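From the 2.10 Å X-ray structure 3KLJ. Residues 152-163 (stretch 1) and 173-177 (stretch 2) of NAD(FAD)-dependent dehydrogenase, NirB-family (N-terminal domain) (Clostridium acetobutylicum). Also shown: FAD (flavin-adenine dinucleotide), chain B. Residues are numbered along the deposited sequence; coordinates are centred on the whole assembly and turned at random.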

# COMPACT_ATOMS: atom_id res chain seq x y z
N ILE A 152 -8.68 -14.61 2.42
CA ILE A 152 -7.92 -15.24 1.35
C ILE A 152 -6.82 -14.30 0.88
O ILE A 152 -7.09 -13.15 0.49
N GLY A 153 -5.57 -14.78 0.90
CA GLY A 153 -4.42 -13.96 0.50
C GLY A 153 -3.32 -14.00 1.54
O GLY A 153 -3.58 -13.88 2.74
N GLY A 154 -2.08 -14.16 1.08
CA GLY A 154 -0.98 -14.50 1.97
C GLY A 154 -0.11 -13.38 2.49
O GLY A 154 0.95 -13.64 3.07
N GLY A 155 -0.55 -12.13 2.29
CA GLY A 155 0.26 -10.94 2.57
C GLY A 155 0.02 -10.27 3.91
O GLY A 155 -0.80 -10.70 4.72
N ILE A 156 0.77 -9.19 4.13
CA ILE A 156 0.73 -8.37 5.35
C ILE A 156 -0.68 -7.89 5.73
O ILE A 156 -1.11 -8.02 6.89
N LEU A 157 -1.39 -7.32 4.76
CA LEU A 157 -2.72 -6.79 5.00
C LEU A 157 -3.70 -7.88 5.44
O LEU A 157 -4.51 -7.66 6.35
N GLY A 158 -3.62 -9.05 4.82
CA GLY A 158 -4.47 -10.18 5.20
C GLY A 158 -4.25 -10.60 6.64
O GLY A 158 -5.21 -10.88 7.37
N ILE A 159 -2.99 -10.64 7.05
CA ILE A 159 -2.63 -10.97 8.43
C ILE A 159 -3.07 -9.89 9.42
O ILE A 159 -3.70 -10.20 10.42
N GLU A 160 -2.77 -8.62 9.12
CA GLU A 160 -3.22 -7.52 9.97
C GLU A 160 -4.75 -7.47 10.13
O GLU A 160 -5.23 -7.20 11.23
N LEU A 161 -5.48 -7.72 9.04
CA LEU A 161 -6.95 -7.72 9.06
C LEU A 161 -7.49 -8.80 9.98
O LEU A 161 -8.42 -8.56 10.75
N ALA A 162 -6.89 -9.99 9.89
CA ALA A 162 -7.25 -11.12 10.74
C ALA A 162 -7.17 -10.74 12.22
O ALA A 162 -8.11 -10.99 12.97
N GLN A 163 -6.05 -10.14 12.62
CA GLN A 163 -5.87 -9.68 14.00
C GLN A 163 -6.91 -8.62 14.37
O GLN A 163 -7.49 -8.68 15.45
N SER A 173 -9.64 -16.79 10.35
CA SER A 173 -8.49 -17.56 9.89
C SER A 173 -8.16 -17.17 8.45
O SER A 173 -8.95 -16.50 7.76
N ILE A 174 -6.97 -17.57 8.00
CA ILE A 174 -6.49 -17.19 6.67
C ILE A 174 -6.33 -18.43 5.80
O ILE A 174 -5.95 -19.49 6.29
N GLY A 175 -6.62 -18.27 4.51
CA GLY A 175 -6.35 -19.31 3.52
C GLY A 175 -5.41 -18.79 2.46
O GLY A 175 -5.64 -17.70 1.90
N ILE A 176 -4.35 -19.54 2.19
CA ILE A 176 -3.36 -19.18 1.16
C ILE A 176 -3.16 -20.37 0.23
O ILE A 176 -3.40 -21.51 0.62
N ILE A 177 -2.72 -20.12 -1.00
CA ILE A 177 -2.50 -21.21 -1.96
C ILE A 177 -1.09 -21.84 -1.92
O ILE A 177 -0.91 -22.99 -2.34

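Where a glycine-rich turn leads into a helix, side chains of a neighbouring segment can lie close against its bare backbone, and this pair of segments illustrates the principle. I152 forms a parallel bridge with G175; its side chain, in the m,t rotamer, lies on the face of the sheet to which a CB on G175 would also point. The carbonyl of G175 serves two neighbours at once, accepting a hydrogen bond from G153 (N to O, 3.1 Å) and a CA-H...O contact from I152 (CA to O, 3.4 Å). The backbone angles of G153 themselves call for glycine, and its O lies 3.6 Å from CG2 of I174. At G154 the approach is closer still: CA sits 3.3 Å from CG2 of I176, whose chi1 is p, and an added CB would be tight against that methyl. G155 sits at the N-cap position and makes no contact with the second stretch. Beyond it, L157 (t,p) has its CD1 3.4 Å from C7M of FAD. The helix meets the strand through I174, an m,t side chain that starts sideways but ends nearer. The CD1 of I174 lies 4.0 Å from G158 O and 4.0 Å from CG1 of I159 (m,t). E160 points away, its OE2 hydrogen-bonded elsewhere in the structure. The CB of A162 points toward the strand and lies 4.0 Å from I174 CD1.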

# COMPACT_ATOMS: atom_id res chain seq x y z
CB ILE A 152 -8.85 -15.65 0.16
CG1 ILE A 152 -9.75 -16.82 0.58
CG2 ILE A 152 -8.03 -15.98 -1.09
CD1 ILE A 152 -10.77 -17.23 -0.45
CB ILE A 156 1.65 -7.12 5.18
CG1 ILE A 156 3.01 -7.39 5.80
CG2 ILE A 156 1.05 -5.84 5.79
CD1 ILE A 156 4.04 -7.88 4.81
CB LEU A 157 -3.22 -6.04 3.75
CG LEU A 157 -4.67 -5.55 3.63
CD1 LEU A 157 -5.23 -4.99 4.93
CD2 LEU A 157 -4.73 -4.50 2.53
CB ILE A 159 -1.12 -11.29 8.58
CG1 ILE A 159 -0.70 -12.35 7.56
CG2 ILE A 159 -0.85 -11.86 9.96
CD1 ILE A 159 0.80 -12.45 7.33
CB GLU A 160 -2.72 -6.17 9.44
CG GLU A 160 -1.22 -5.97 9.62
CD GLU A 160 -0.75 -4.63 9.11
OE1 GLU A 160 -1.53 -3.92 8.44
OE2 GLU A 160 0.42 -4.28 9.36
CB LEU A 161 -7.53 -7.89 7.65
CG LEU A 161 -9.06 -7.95 7.45
CD1 LEU A 161 -9.78 -6.86 8.22
CD2 LEU A 161 -9.37 -7.81 5.97
CB ALA A 162 -6.38 -12.33 10.44
CB GLN A 163 -4.46 -9.14 14.25
CG GLN A 163 -4.19 -8.75 15.72
CD GLN A 163 -4.30 -9.92 16.70
OE1 GLN A 163 -5.39 -10.25 17.19
NE2 GLN A 163 -3.17 -10.53 17.02
CB SER A 173 -8.73 -19.07 10.05
OG SER A 173 -9.75 -19.55 9.20
CB ILE A 174 -5.14 -16.43 6.78
CG1 ILE A 174 -5.32 -15.15 7.61
CG2 ILE A 174 -4.57 -16.10 5.39
CD1 ILE A 174 -4.00 -14.57 8.16
CB ILE A 176 -1.99 -18.71 1.78
CG1 ILE A 176 -1.27 -19.85 2.51
CG2 ILE A 176 -2.18 -17.52 2.71
CD1 ILE A 176 0.12 -19.48 3.03
CB ILE A 177 -2.92 -20.83 -3.42
CG1 ILE A 177 -2.07 -19.68 -3.97
CG2 ILE A 177 -4.45 -20.54 -3.50
CD1 ILE A 177 -2.50 -19.19 -5.35
PA FAD B . -5.44 6.50 -2.12
O1A FAD B . -6.01 5.24 -2.72
O2A FAD B . -5.28 6.41 -0.62
O5B FAD B . -6.37 7.74 -2.50
C5B FAD B . -6.80 7.94 -3.83
C4B FAD B . -8.21 8.53 -3.83
O4B FAD B . -8.60 8.86 -5.16
C3B FAD B . -9.23 7.52 -3.31
O3B FAD B . -10.01 8.13 -2.30
C2B FAD B . -10.07 7.16 -4.52
O2B FAD B . -11.43 6.96 -4.19
C1B FAD B . -9.91 8.38 -5.41
N9A FAD B . -10.11 8.10 -6.84
C8A FAD B . -9.78 6.96 -7.53
N7A FAD B . -10.13 7.12 -8.82
C5A FAD B . -10.67 8.34 -8.98
C6A FAD B . -11.20 9.00 -10.09
N6A FAD B . -11.48 8.32 -11.21
N1A FAD B . -11.71 10.28 -9.93
C2A FAD B . -11.69 10.90 -8.70
N3A FAD B . -11.17 10.23 -7.60
C4A FAD B . -10.67 8.97 -7.74
N1 FAD B . 0.88 1.83 3.49
C2 FAD B . 2.00 1.83 4.29
O2 FAD B . 2.99 2.45 3.93
N3 FAD B . 2.01 1.17 5.50
C4 FAD B . 0.90 0.48 5.91
O4 FAD B . 0.94 -0.12 6.99
C4X FAD B . -0.25 0.45 5.10
N5 FAD B . -1.39 -0.23 5.49
C5X FAD B . -2.52 -0.24 4.69
C6 FAD B . -3.66 -0.94 5.10
C7 FAD B . -4.80 -0.93 4.27
C7M FAD B . -6.03 -1.68 4.70
C8 FAD B . -4.79 -0.25 3.06
C8M FAD B . -6.00 -0.23 2.16
C9 FAD B . -3.65 0.43 2.66
C9A FAD B . -2.51 0.44 3.48
N10 FAD B . -1.37 1.14 3.08
C10 FAD B . -0.25 1.14 3.88
C1' FAD B . -1.34 1.85 1.77
C2' FAD B . -1.61 3.34 1.91
O2' FAD B . -2.93 3.51 2.38
C3' FAD B . -1.45 3.95 0.53
O3' FAD B . -0.09 3.86 0.13
C4' FAD B . -1.86 5.41 0.47
O4' FAD B . -3.21 5.56 0.91
C5' FAD B . -1.77 5.88 -0.97
O5' FAD B . -2.34 7.16 -1.04
P FAD B . -2.85 7.73 -2.43
O1P FAD B . -3.37 9.14 -2.22
O2P FAD B . -1.79 7.60 -3.50
O3P FAD B . -4.05 6.74 -2.88